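Local atomic coordinates of Nrps/pks (Streptomyces albus, PDB entry 4OPE), a protein that probably catalyses carbon–carbon bond-forming condensation during polyketide chain extension, as a ketosynthase domain of the AT-less oxazolomycin assembly line. Residues V38-E43 against Y63-G68; M494-A499 against T526-R531; A532-T537 against W548-P553. All blocks are in the same frame, centred on the assembly; numbering follows the deposited sequence.

Contact 1 (V38-E43 against Y63-G68); sequences VEEVPE and YAKWGG
The compact half of this contact is backbone. Glu39 and Gly67 form an antiparallel hydrogen-bonded pair: Glu39 N reaches Gly67 O at 2.9 Å, and Gly67 N returns a bond to Glu39 O at 2.7 Å, nearly along the C=O axis. Glu39 O also accepts from the indole NH of Trp69. Two residues on from Glu39, Val41 N binds Lys65 O (2.8 Å) from above the carbonyl plane. On the buried flank Val38 turns CG1 anti to its backbone N and lays it against Trp66 CB at 3.8 Å, the two side chains crossing at about a right angle. The pairing belongs to a small two-stranded antiparallel sheet, 39-40 with 66-67, in the N-terminal part of the thiolase-type ketosynthase fold, separate from the large central sheet. The other flank is looser and largely polar. Glu40, extended beyond CG, runs alongside Lys65, whose extended chain carries NZ to within 3.1 Å of Glu40 OE2 in a salt bridge. NZ meets OE2 from above the carboxylate, 63° out of its plane. A water accepts from Trp66 NE1 at 3.0 Å and donates to the same OE2, linking indole and carboxylate, whose planes stand 80° apart. Lys65 CG sits over the centre of one indole face, 3.8 Å above the plane, and Arg226 adds a cation-pi contact to Trp66.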
ATOM      1  N   VAL A  38      16.985 -23.239  -5.715  1.00 40.34           N
ATOM      2  CA  VAL A  38      17.331 -22.271  -6.737  1.00 40.45           C
ATOM      3  C   VAL A  38      17.732 -22.941  -8.046  1.00 41.07           C
ATOM      4  O   VAL A  38      18.349 -23.983  -8.041  1.00 42.59           O
ATOM      5  CB  VAL A  38      18.450 -21.350  -6.247  1.00 39.48           C
ATOM      6  CG1 VAL A  38      19.039 -20.615  -7.420  1.00 39.73           C
ATOM      7  CG2 VAL A  38      17.897 -20.371  -5.210  1.00 39.48           C
ATOM      8  N   GLU A  39      17.383 -22.324  -9.162  1.00 42.56           N
ATOM      9  CA  GLU A  39      17.639 -22.874 -10.502  1.00 44.25           C
ATOM     10  C   GLU A  39      17.955 -21.737 -11.491  1.00 43.19           C
ATOM     11  O   GLU A  39      17.715 -20.569 -11.222  1.00 38.70           O
ATOM     12  CB  GLU A  39      16.425 -23.646 -11.051  1.00 47.06           C
ATOM     13  CG  GLU A  39      16.074 -24.958 -10.375  1.00 51.05           C
ATOM     14  CD  GLU A  39      17.093 -26.066 -10.609  1.00 60.56           C
ATOM     15  OE1 GLU A  39      16.951 -27.146  -9.963  1.00 65.94           O
ATOM     16  OE2 GLU A  39      18.050 -25.855 -11.406  1.00 68.14           O
ATOM     17  N   GLU A  40      18.528 -22.118 -12.627  1.00 46.73           N
ATOM     18  CA  GLU A  40      18.765 -21.211 -13.724  1.00 48.06           C
ATOM     19  C   GLU A  40      17.460 -20.752 -14.293  1.00 46.55           C
ATOM     20  O   GLU A  40      16.486 -21.467 -14.202  1.00 48.15           O
ATOM     21  CB  GLU A  40      19.578 -21.874 -14.822  1.00 50.38           C
ATOM     22  CG  GLU A  40      21.053 -21.983 -14.451  1.00 56.17           C
ATOM     23  CD  GLU A  40      21.956 -22.446 -15.600  1.00 59.76           C
ATOM     24  OE1 GLU A  40      21.535 -22.329 -16.796  1.00 58.09           O
ATOM     25  OE2 GLU A  40      23.091 -22.913 -15.279  1.00 57.01           O
ATOM     26  N   VAL A  41      17.450 -19.561 -14.882  1.00 46.36           N
ATOM     27  CA  VAL A  41      16.279 -19.074 -15.584  1.00 47.43           C
ATOM     28  C   VAL A  41      15.679 -20.132 -16.527  1.00 50.39           C
ATOM     29  O   VAL A  41      16.364 -20.697 -17.369  1.00 54.78           O
ATOM     30  CB  VAL A  41      16.539 -17.808 -16.410  1.00 46.24           C
ATOM     31  CG1 VAL A  41      15.224 -17.369 -17.023  1.00 46.26           C
ATOM     32  CG2 VAL A  41      17.106 -16.677 -15.555  1.00 44.51           C
ATOM     33  N   PRO A  42      14.399 -20.424 -16.353  1.00 51.96           N
ATOM     34  CA  PRO A  42      13.817 -21.418 -17.217  1.00 53.97           C
ATOM     35  C   PRO A  42      13.697 -20.940 -18.653  1.00 53.50           C
ATOM     36  O   PRO A  42      13.385 -19.795 -18.879  1.00 54.86           O
ATOM     37  CB  PRO A  42      12.426 -21.646 -16.607  1.00 52.51           C
ATOM     38  CG  PRO A  42      12.590 -21.283 -15.188  1.00 53.57           C
ATOM     39  CD  PRO A  42      13.620 -20.210 -15.123  1.00 51.77           C
ATOM     40  N   GLU A  43      13.925 -21.839 -19.603  1.00 58.72           N
ATOM     41  CA  GLU A  43      13.706 -21.569 -21.016  1.00 60.72           C
ATOM     42  C   GLU A  43      12.333 -21.000 -21.276  1.00 59.71           C
ATOM     43  O   GLU A  43      12.206 -20.045 -22.005  1.00 60.99           O
ATOM     44  CB  GLU A  43      13.839 -22.838 -21.818  1.00 67.06           C
ATOM     45  CG  GLU A  43      15.279 -23.254 -22.023  1.00 78.30           C
ATOM     46  CD  GLU A  43      15.416 -24.447 -22.963  1.00 89.32           C
ATOM     47  OE1 GLU A  43      14.745 -24.469 -24.043  1.00 90.15           O
ATOM     48  OE2 GLU A  43      16.201 -25.361 -22.602  1.00 91.71           O
ATOM     49  N   TYR A  63      24.895 -10.431 -14.862  1.00 43.31           N
ATOM     50  CA  TYR A  63      26.031 -11.352 -14.641  1.00 44.46           C
ATOM     51  C   TYR A  63      25.604 -12.629 -13.845  1.00 45.41           C
ATOM     52  O   TYR A  63      26.438 -13.415 -13.391  1.00 43.35           O
ATOM     53  CB  TYR A  63      27.170 -10.598 -13.940  1.00 43.19           C
ATOM     54  CG  TYR A  63      26.739  -9.923 -12.659  1.00 41.87           C
ATOM     55  CD1 TYR A  63      26.676 -10.623 -11.486  1.00 42.10           C
ATOM     56  CD2 TYR A  63      26.405  -8.585 -12.627  1.00 42.04           C
ATOM     57  CE1 TYR A  63      26.277 -10.014 -10.302  1.00 42.71           C
ATOM     58  CE2 TYR A  63      26.005  -7.958 -11.457  1.00 40.89           C
ATOM     59  CZ  TYR A  63      25.931  -8.677 -10.285  1.00 42.87           C
ATOM     60  OH  TYR A  63      25.522  -8.079  -9.083  1.00 42.57           O
ATOM     61  N   ALA A  64      24.295 -12.812 -13.658  1.00 46.08           N
ATOM     62  CA  ALA A  64      23.779 -14.005 -13.025  1.00 45.96           C
ATOM     63  C   ALA A  64      22.525 -14.451 -13.753  1.00 46.49           C
ATOM     64  O   ALA A  64      21.881 -13.666 -14.474  1.00 44.63           O
ATOM     65  CB  ALA A  64      23.496 -13.756 -11.545  1.00 46.33           C
ATOM     66  N   LYS A  65      22.183 -15.716 -13.515  1.00 47.11           N
ATOM     67  CA  LYS A  65      21.213 -16.440 -14.307  1.00 47.20           C
ATOM     68  C   LYS A  65      20.334 -17.382 -13.468  1.00 47.33           C
ATOM     69  O   LYS A  65      19.801 -18.366 -13.988  1.00 49.08           O
ATOM     70  CB  LYS A  65      21.971 -17.239 -15.348  1.00 47.93           C
ATOM     71  CG  LYS A  65      23.115 -18.040 -14.759  1.00 50.57           C
ATOM     72  CD  LYS A  65      23.746 -18.944 -15.797  1.00 53.60           C
ATOM     73  CE  LYS A  65      24.850 -19.778 -15.186  1.00 56.54           C
ATOM     74  NZ  LYS A  65      25.248 -20.901 -16.074  1.00 60.42           N
ATOM     75  N   TRP A  66      20.149 -17.060 -12.191  1.00 44.72           N
ATOM     76  CA  TRP A  66      19.474 -17.950 -11.271  1.00 42.33           C
ATOM     77  C   TRP A  66      18.275 -17.272 -10.659  1.00 41.62           C
ATOM     78  O   TRP A  66      18.187 -16.033 -10.637  1.00 39.90           O
ATOM     79  CB  TRP A  66      20.418 -18.361 -10.157  1.00 42.50           C
ATOM     80  CG  TRP A  66      21.660 -19.087 -10.638  1.00 46.20           C
ATOM     81  CD1 TRP A  66      21.765 -20.415 -10.989  1.00 47.83           C
ATOM     82  CD2 TRP A  66      22.963 -18.536 -10.797  1.00 46.02           C
ATOM     83  NE1 TRP A  66      23.043 -20.703 -11.375  1.00 47.77           N
ATOM     84  CE2 TRP A  66      23.805 -19.576 -11.257  1.00 47.44           C
ATOM     85  CE3 TRP A  66      23.496 -17.265 -10.615  1.00 47.61           C
ATOM     86  CZ2 TRP A  66      25.152 -19.390 -11.514  1.00 47.96           C
ATOM     87  CZ3 TRP A  66      24.843 -17.068 -10.887  1.00 50.92           C
ATOM     88  CH2 TRP A  66      25.658 -18.136 -11.331  1.00 50.08           C
ATOM     89  N   GLY A  67      17.357 -18.101 -10.152  1.00 39.34           N
ATOM     90  CA  GLY A  67      16.282 -17.616  -9.311  1.00 38.07           C
ATOM     91  C   GLY A  67      15.533 -18.705  -8.583  1.00 38.69           C
ATOM     92  O   GLY A  67      15.767 -19.906  -8.816  1.00 39.52           O
ATOM     93  N   GLY A  68      14.630 -18.282  -7.691  1.00 37.61           N
ATOM     94  CA  GLY A  68      13.602 -19.178  -7.135  1.00 35.46           C
ATOM     95  C   GLY A  68      12.353 -19.100  -7.962  1.00 34.83           C
ATOM     96  O   GLY A  68      11.689 -18.081  -7.952  1.00 36.79           O
TER
HETATM   97  O   HOH W   1      23.747 -23.160 -12.975  1.00 50.87           O

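Contact 2 (M494-A499 against T526-R531)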
HETATM    1  N   MSE A 494     -19.913 -27.279  -4.196  1.00 38.69           N
HETATM    2  CA  MSE A 494     -20.037 -26.977  -5.596  1.00 39.08           C
HETATM    3  C   MSE A 494     -20.897 -28.002  -6.332  1.00 41.66           C
HETATM    4  O   MSE A 494     -21.504 -28.902  -5.742  1.00 40.18           O
HETATM    5  CB  MSE A 494     -18.605 -27.025  -6.050  1.00 40.16           C
HETATM    6  CG  MSE A 494     -17.707 -25.960  -5.413  1.00 41.23           C
HETATM    7 SE   MSE A 494     -15.962 -25.975  -6.361  0.77 43.99          SE
HETATM    8  CE  MSE A 494     -15.016 -24.887  -5.026  1.00 45.01           C
ATOM      9  N   ALA A 495     -20.971 -27.866  -7.642  1.00 42.54           N
ATOM     10  CA  ALA A 495     -21.973 -28.577  -8.423  1.00 41.95           C
ATOM     11  C   ALA A 495     -21.759 -30.074  -8.452  1.00 42.22           C
ATOM     12  O   ALA A 495     -22.734 -30.814  -8.211  1.00 45.49           O
ATOM     13  CB  ALA A 495     -22.013 -28.033  -9.839  1.00 41.33           C
ATOM     14  N   HIS A 496     -20.536 -30.538  -8.758  1.00 39.85           N
ATOM     15  CA  HIS A 496     -20.299 -31.997  -8.956  1.00 39.38           C
ATOM     16  C   HIS A 496     -19.934 -32.672  -7.664  1.00 39.74           C
ATOM     17  O   HIS A 496     -19.029 -32.247  -6.986  1.00 43.86           O
ATOM     18  CB  HIS A 496     -19.237 -32.260 -10.011  1.00 39.95           C
ATOM     19  CG  HIS A 496     -19.674 -31.855 -11.368  1.00 43.00           C
ATOM     20  ND1 HIS A 496     -19.800 -32.755 -12.403  1.00 46.10           N
ATOM     21  CD2 HIS A 496     -20.160 -30.675 -11.826  1.00 45.55           C
ATOM     22  CE1 HIS A 496     -20.320 -32.139 -13.452  1.00 48.21           C
ATOM     23  NE2 HIS A 496     -20.532 -30.872 -13.134  1.00 48.12           N
ATOM     24  N   ARG A 497     -20.629 -33.739  -7.311  1.00 40.06           N
ATOM     25  CA  ARG A 497     -20.554 -34.281  -5.954  1.00 38.05           C
ATOM     26  C   ARG A 497     -20.029 -35.677  -5.953  1.00 36.99           C
ATOM     27  O   ARG A 497     -20.328 -36.475  -6.842  1.00 39.22           O
ATOM     28  CB  ARG A 497     -21.941 -34.269  -5.305  1.00 39.05           C
ATOM     29  CG  ARG A 497     -22.607 -32.891  -5.251  1.00 39.13           C
ATOM     30  CD  ARG A 497     -22.159 -32.169  -4.017  1.00 39.35           C
ATOM     31  NE  ARG A 497     -22.534 -30.779  -4.037  1.00 39.03           N
ATOM     32  CZ  ARG A 497     -23.330 -30.175  -3.163  1.00 39.10           C
ATOM     33  NH1 ARG A 497     -23.880 -30.796  -2.134  1.00 38.92           N
ATOM     34  NH2 ARG A 497     -23.543 -28.895  -3.314  1.00 41.53           N
ATOM     35  N   LEU A 498     -19.246 -35.968  -4.933  1.00 37.15           N
ATOM     36  CA  LEU A 498     -18.843 -37.341  -4.600  1.00 38.34           C
ATOM     37  C   LEU A 498     -18.983 -37.586  -3.068  1.00 36.99           C
ATOM     38  O   LEU A 498     -18.731 -36.702  -2.285  1.00 37.39           O
ATOM     39  CB  LEU A 498     -17.428 -37.606  -5.087  1.00 37.61           C
ATOM     40  CG  LEU A 498     -16.946 -39.024  -4.887  1.00 40.77           C
ATOM     41  CD1 LEU A 498     -15.935 -39.380  -5.958  1.00 43.23           C
ATOM     42  CD2 LEU A 498     -16.307 -39.227  -3.534  1.00 43.03           C
ATOM     43  N   ALA A 499     -19.393 -38.780  -2.650  1.00 37.18           N
ATOM     44  CA  ALA A 499     -19.401 -39.106  -1.227  1.00 38.62           C
ATOM     45  C   ALA A 499     -19.107 -40.554  -0.947  1.00 40.11           C
ATOM     46  O   ALA A 499     -19.436 -41.453  -1.747  1.00 42.04           O
ATOM     47  CB  ALA A 499     -20.729 -38.741  -0.606  1.00 41.57           C
ATOM     48  N   THR A 526     -22.115 -40.648  -6.463  1.00 41.04           N
ATOM     49  CA  THR A 526     -21.785 -39.472  -7.207  1.00 44.58           C
ATOM     50  C   THR A 526     -23.052 -38.849  -7.739  1.00 44.73           C
ATOM     51  O   THR A 526     -24.030 -39.528  -7.956  1.00 46.93           O
ATOM     52  CB  THR A 526     -20.837 -39.735  -8.405  1.00 46.08           C
ATOM     53  OG1 THR A 526     -21.544 -40.451  -9.407  1.00 47.81           O
ATOM     54  CG2 THR A 526     -19.618 -40.515  -8.006  1.00 47.69           C
ATOM     55  N   GLY A 527     -23.028 -37.544  -7.957  1.00 43.43           N
ATOM     56  CA  GLY A 527     -24.154 -36.902  -8.587  1.00 44.06           C
ATOM     57  C   GLY A 527     -23.890 -35.450  -8.825  1.00 44.07           C
ATOM     58  O   GLY A 527     -22.840 -34.955  -8.492  1.00 46.92           O
ATOM     59  N   THR A 528     -24.830 -34.776  -9.438  1.00 44.26           N
ATOM     60  CA  THR A 528     -24.721 -33.346  -9.614  1.00 44.58           C
ATOM     61  C   THR A 528     -25.785 -32.714  -8.755  1.00 41.64           C
ATOM     62  O   THR A 528     -26.881 -33.248  -8.612  1.00 39.17           O
ATOM     63  CB  THR A 528     -24.868 -32.962 -11.089  1.00 46.38           C
ATOM     64  OG1 THR A 528     -23.684 -33.379 -11.772  1.00 47.19           O
ATOM     65  CG2 THR A 528     -24.966 -31.463 -11.230  1.00 49.91           C
ATOM     66  N   ALA A 529     -25.448 -31.597  -8.136  1.00 41.30           N
ATOM     67  CA  ALA A 529     -26.391 -30.981  -7.232  1.00 43.29           C
ATOM     68  C   ALA A 529     -27.585 -30.506  -8.031  1.00 43.27           C
ATOM     69  O   ALA A 529     -27.460 -30.241  -9.210  1.00 42.60           O
ATOM     70  CB  ALA A 529     -25.753 -29.809  -6.504  1.00 43.39           C
ATOM     71  N   SER A 530     -28.731 -30.405  -7.372  1.00 44.52           N
ATOM     72  CA  SER A 530     -29.904 -29.739  -7.948  1.00 46.92           C
ATOM     73  C   SER A 530     -30.495 -28.834  -6.884  1.00 45.07           C
ATOM     74  O   SER A 530     -30.256 -29.012  -5.696  1.00 45.09           O
ATOM     75  CB  SER A 530     -30.939 -30.755  -8.480  1.00 47.03           C
ATOM     76  OG  SER A 530     -31.202 -31.748  -7.516  1.00 49.95           O
ATOM     77  N   ARG A 531     -31.264 -27.858  -7.316  1.00 44.62           N
ATOM     78  CA  ARG A 531     -31.763 -26.859  -6.402  1.00 44.36           C
ATOM     79  C   ARG A 531     -32.843 -27.473  -5.549  1.00 45.36           C
ATOM     80  O   ARG A 531     -33.561 -28.356  -5.989  1.00 47.60           O
ATOM     81  CB  ARG A 531     -32.277 -25.647  -7.165  1.00 45.17           C
ATOM     82  CG  ARG A 531     -31.199 -25.077  -8.080  1.00 45.36           C
ATOM     83  CD  ARG A 531     -31.710 -23.903  -8.873  1.00 45.20           C
ATOM     84  NE  ARG A 531     -30.634 -23.229  -9.580  1.00 44.52           N
ATOM     85  CZ  ARG A 531     -30.832 -22.294 -10.504  1.00 45.21           C
ATOM     86  NH1 ARG A 531     -32.058 -21.931 -10.842  1.00 45.62           N
ATOM     87  NH2 ARG A 531     -29.808 -21.711 -11.107  1.00 45.28           N
TER
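Three main-chain bonds join 494-499 to 526-531. Arg497 and Gly527 form the antiparallel hydrogen-bonded pair: Arg497 N meets Gly527 O at 2.8 Å, nearly along the C=O axis, while Gly527 N approaches Arg497 O (3.1 Å) from above the carbonyl plane. Beyond the strand pairing proper, Ala529 N binds Ala495 O in the carbonyl plane, at 2.8 Å. Side chains add lighter touches. Thr528 OG1 lies over one face of the His496 ring, 3.9 Å above the plane and offset toward its rim, the two side chains running side by side. Arg497 leaves the opposite face of the sheet, and the methyl of Ala529, just past the strand, sits over its guanidinium, CB to NH2 4.0 Å. That guanidinium is placed by a bend at chi2 (-86°) that folds it back toward the start of its own segment. There Arg497 NE (2.7 Å) and NH2 (3.2 Å) both grip Met494 O side-on, with the oxygen in the guanidinium plane. The strands belong to a three-stranded antiparallel sheet, 449-455, 496-502 and 524-528, with 496-502 in the middle; its form is consistent with the linker subdomain that flanks the ketosynthase core in modular polyketide synthases. Helices 458-473 and 505-516 cover the face bearing His496, Leu498 and Thr526. Further out, Arg497 NH1 binds Trp548 O and the guanidinium makes a cation-pi contact with the Trp548 ring; its charge would probably be favoured there, at the C-terminal end of helix 541-550. An alanine here would remove the guanidinium and would probably loosen both the turn at Met494 and the seating of that helix end against the sheet.

Contact 3 (A532-T537 against W548-P553); sequences AAAPAT and WVRGAP
Ala534 O is held by two donors from one side chain. Arg550 NE reaches it at 2.7 Å, in the carbonyl plane and on a lone pair, and Arg550 NH2 joins at 2.9 Å from above that plane. The oxygen lies within 1° of the guanidinium plane, so this is a side-on grip. Arg550 NH2 also makes a weak bond to Pro535 O and donates to a water at 3.0 Å, which in turn accepts from Thr537 N. A bend at chi3 (-80°) turns the guanidinium edge-on to this run of backbone. Nearer the backbone, methyl groups fill in: Ala533 CB lies 3.7 Å from Arg550 CB and also against Arg550 O, and Ala552 CB packs on Pro535 CA at 3.9 Å. The helix ends in a Schellman motif at Gly551, whose positive phi (123°) would jam a side chain against the preceding carbonyl. Arg550 thus pins the irregular connection between strand 524-528 and helix 541-550 to the last turn of the helix it leads into. Ala536 rests on Leu544 and Ala547 of that helix, while the Trp548 side chain packs on strand 449-455 and on Ala499 of strand 496-502.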
ATOM      1  N   ALA A 532     -32.905 -27.002  -4.309  1.00 46.04           N
ATOM      2  CA  ALA A 532     -33.795 -27.488  -3.255  1.00 45.70           C
ATOM      3  C   ALA A 532     -33.783 -29.006  -3.041  1.00 45.63           C
ATOM      4  O   ALA A 532     -34.777 -29.590  -2.593  1.00 46.86           O
ATOM      5  CB  ALA A 532     -35.207 -26.969  -3.469  1.00 44.39           C
ATOM      6  N   ALA A 533     -32.653 -29.637  -3.311  1.00 44.58           N
ATOM      7  CA  ALA A 533     -32.543 -31.074  -3.078  1.00 45.25           C
ATOM      8  C   ALA A 533     -32.966 -31.457  -1.664  1.00 44.22           C
ATOM      9  O   ALA A 533     -32.783 -30.717  -0.701  1.00 43.64           O
ATOM     10  CB  ALA A 533     -31.149 -31.566  -3.346  1.00 42.79           C
ATOM     11  N   ALA A 534     -33.548 -32.631  -1.553  1.00 43.49           N
ATOM     12  CA  ALA A 534     -34.015 -33.073  -0.265  1.00 43.41           C
ATOM     13  C   ALA A 534     -32.841 -33.158   0.695  1.00 41.73           C
ATOM     14  O   ALA A 534     -31.809 -33.798   0.418  1.00 38.66           O
ATOM     15  CB  ALA A 534     -34.731 -34.424  -0.378  1.00 44.02           C
ATOM     16  N   PRO A 535     -32.990 -32.501   1.828  1.00 42.45           N
ATOM     17  CA  PRO A 535     -31.963 -32.633   2.858  1.00 42.74           C
ATOM     18  C   PRO A 535     -31.897 -34.064   3.449  1.00 41.91           C
ATOM     19  O   PRO A 535     -32.707 -34.920   3.119  1.00 44.30           O
ATOM     20  CB  PRO A 535     -32.400 -31.603   3.929  1.00 43.30           C
ATOM     21  CG  PRO A 535     -33.895 -31.442   3.728  1.00 43.68           C
ATOM     22  CD  PRO A 535     -34.139 -31.672   2.254  1.00 43.53           C
ATOM     23  N   ALA A 536     -30.964 -34.287   4.351  1.00 40.68           N
ATOM     24  CA  ALA A 536     -30.773 -35.569   4.934  1.00 41.78           C
ATOM     25  C   ALA A 536     -31.983 -35.958   5.744  1.00 43.13           C
ATOM     26  O   ALA A 536     -32.567 -35.115   6.400  1.00 46.28           O
ATOM     27  CB  ALA A 536     -29.530 -35.579   5.816  1.00 41.96           C
ATOM     28  N   THR A 537     -32.312 -37.255   5.704  1.00 41.55           N
ATOM     29  CA  THR A 537     -33.438 -37.811   6.413  1.00 40.07           C
ATOM     30  C   THR A 537     -33.091 -38.151   7.847  1.00 40.07           C
ATOM     31  O   THR A 537     -33.971 -38.550   8.613  1.00 39.61           O
ATOM     32  CB  THR A 537     -33.996 -39.071   5.689  1.00 39.56           C
ATOM     33  OG1 THR A 537     -32.996 -40.123   5.566  1.00 39.17           O
ATOM     34  CG2 THR A 537     -34.512 -38.692   4.349  1.00 38.11           C
ATOM     35  N   TRP A 548     -25.792 -35.230   0.365  1.00 38.62           N
ATOM     36  CA  TRP A 548     -24.710 -34.541  -0.266  1.00 36.78           C
ATOM     37  C   TRP A 548     -24.689 -34.739  -1.753  1.00 37.95           C
ATOM     38  O   TRP A 548     -24.562 -33.780  -2.516  1.00 40.12           O
ATOM     39  CB  TRP A 548     -23.394 -35.023   0.330  1.00 38.11           C
ATOM     40  CG  TRP A 548     -22.186 -34.336  -0.234  1.00 38.19           C
ATOM     41  CD1 TRP A 548     -21.229 -34.874  -1.092  1.00 38.29           C
ATOM     42  CD2 TRP A 548     -21.823 -33.002  -0.013  1.00 36.18           C
ATOM     43  NE1 TRP A 548     -20.303 -33.926  -1.388  1.00 37.89           N
ATOM     44  CE2 TRP A 548     -20.644 -32.765  -0.734  1.00 37.98           C
ATOM     45  CE3 TRP A 548     -22.377 -31.974   0.734  1.00 38.85           C
ATOM     46  CZ2 TRP A 548     -20.008 -31.534  -0.727  1.00 38.69           C
ATOM     47  CZ3 TRP A 548     -21.752 -30.733   0.744  1.00 39.00           C
ATOM     48  CH2 TRP A 548     -20.581 -30.527   0.016  1.00 39.67           C
ATOM     49  N   VAL A 549     -24.783 -35.981  -2.183  1.00 39.61           N
ATOM     50  CA  VAL A 549     -24.864 -36.286  -3.611  1.00 41.97           C
ATOM     51  C   VAL A 549     -26.090 -35.684  -4.325  1.00 41.47           C
ATOM     52  O   VAL A 549     -25.979 -35.260  -5.492  1.00 42.03           O
ATOM     53  CB  VAL A 549     -24.729 -37.805  -3.832  1.00 44.48           C
ATOM     54  CG1 VAL A 549     -24.998 -38.192  -5.266  1.00 42.70           C
ATOM     55  CG2 VAL A 549     -23.306 -38.203  -3.443  1.00 46.22           C
ATOM     56  N   ARG A 550     -27.230 -35.581  -3.643  1.00 40.36           N
ATOM     57  CA  ARG A 550     -28.383 -34.834  -4.249  1.00 42.22           C
ATOM     58  C   ARG A 550     -28.157 -33.328  -4.426  1.00 42.98           C
ATOM     59  O   ARG A 550     -28.838 -32.685  -5.262  1.00 44.88           O
ATOM     60  CB  ARG A 550     -29.647 -34.937  -3.415  1.00 41.53           C
ATOM     61  CG  ARG A 550     -30.205 -36.317  -3.198  1.00 40.94           C
ATOM     62  CD  ARG A 550     -31.579 -36.193  -2.578  1.00 41.15           C
ATOM     63  NE  ARG A 550     -31.576 -35.945  -1.137  1.00 39.76           N
ATOM     64  CZ  ARG A 550     -31.456 -36.902  -0.226  1.00 39.19           C
ATOM     65  NH1 ARG A 550     -31.265 -38.180  -0.569  1.00 39.65           N
ATOM     66  NH2 ARG A 550     -31.485 -36.584   1.044  1.00 38.69           N
ATOM     67  N   GLY A 551     -27.253 -32.769  -3.618  1.00 42.28           N
ATOM     68  CA  GLY A 551     -26.928 -31.342  -3.659  1.00 42.13           C
ATOM     69  C   GLY A 551     -27.124 -30.614  -2.349  1.00 40.96           C
ATOM     70  O   GLY A 551     -26.952 -29.396  -2.287  1.00 43.85           O
ATOM     71  N   ALA A 552     -27.459 -31.350  -1.303  1.00 39.74           N
ATOM     72  CA  ALA A 552     -27.817 -30.760  -0.022  1.00 42.00           C
ATOM     73  C   ALA A 552     -26.595 -30.528   0.831  1.00 42.92           C
ATOM     74  O   ALA A 552     -25.693 -31.357   0.855  1.00 45.20           O
ATOM     75  CB  ALA A 552     -28.783 -31.669   0.734  1.00 42.35           C
ATOM     76  N   PRO A 553     -26.569 -29.419   1.573  1.00 42.80           N
ATOM     77  CA  PRO A 553     -25.388 -29.203   2.403  1.00 42.00           C
ATOM     78  C   PRO A 553     -25.459 -30.092   3.600  1.00 40.27           C
ATOM     79  O   PRO A 553     -26.514 -30.335   4.067  1.00 38.10           O
ATOM     80  CB  PRO A 553     -25.524 -27.745   2.873  1.00 41.69           C
ATOM     81  CG  PRO A 553     -26.988 -27.402   2.727  1.00 42.75           C
ATOM     82  CD  PRO A 553     -27.562 -28.328   1.676  1.00 43.17           C
TER
HETATM   83  O   HOH W   2     -30.778 -38.398   3.305  1.00 34.90           O

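Along the chain the three contacts follow in series. Contact 1 lies alone in the N-terminal part of the ketosynthase, its centre 44 Å from that of contact 2 and 51 Å from that of contact 3, which sits on the opposite side of the chain's centre. Contacts 2 and 3 are neighbours, 9 Å between centres, and belong to one small alpha/beta unit: Arg531 leads directly into Ala532, and strand 524-528 is followed by helix 541-550. Ser530 N reaches Arg550 O at 3.1 Å, tying the strand's exit to the helix end. Contact 1 thus pairs short strands outside the large central sheet, while contacts 2 and 3 belong to what is probably the ketosynthase's flanking subdomain.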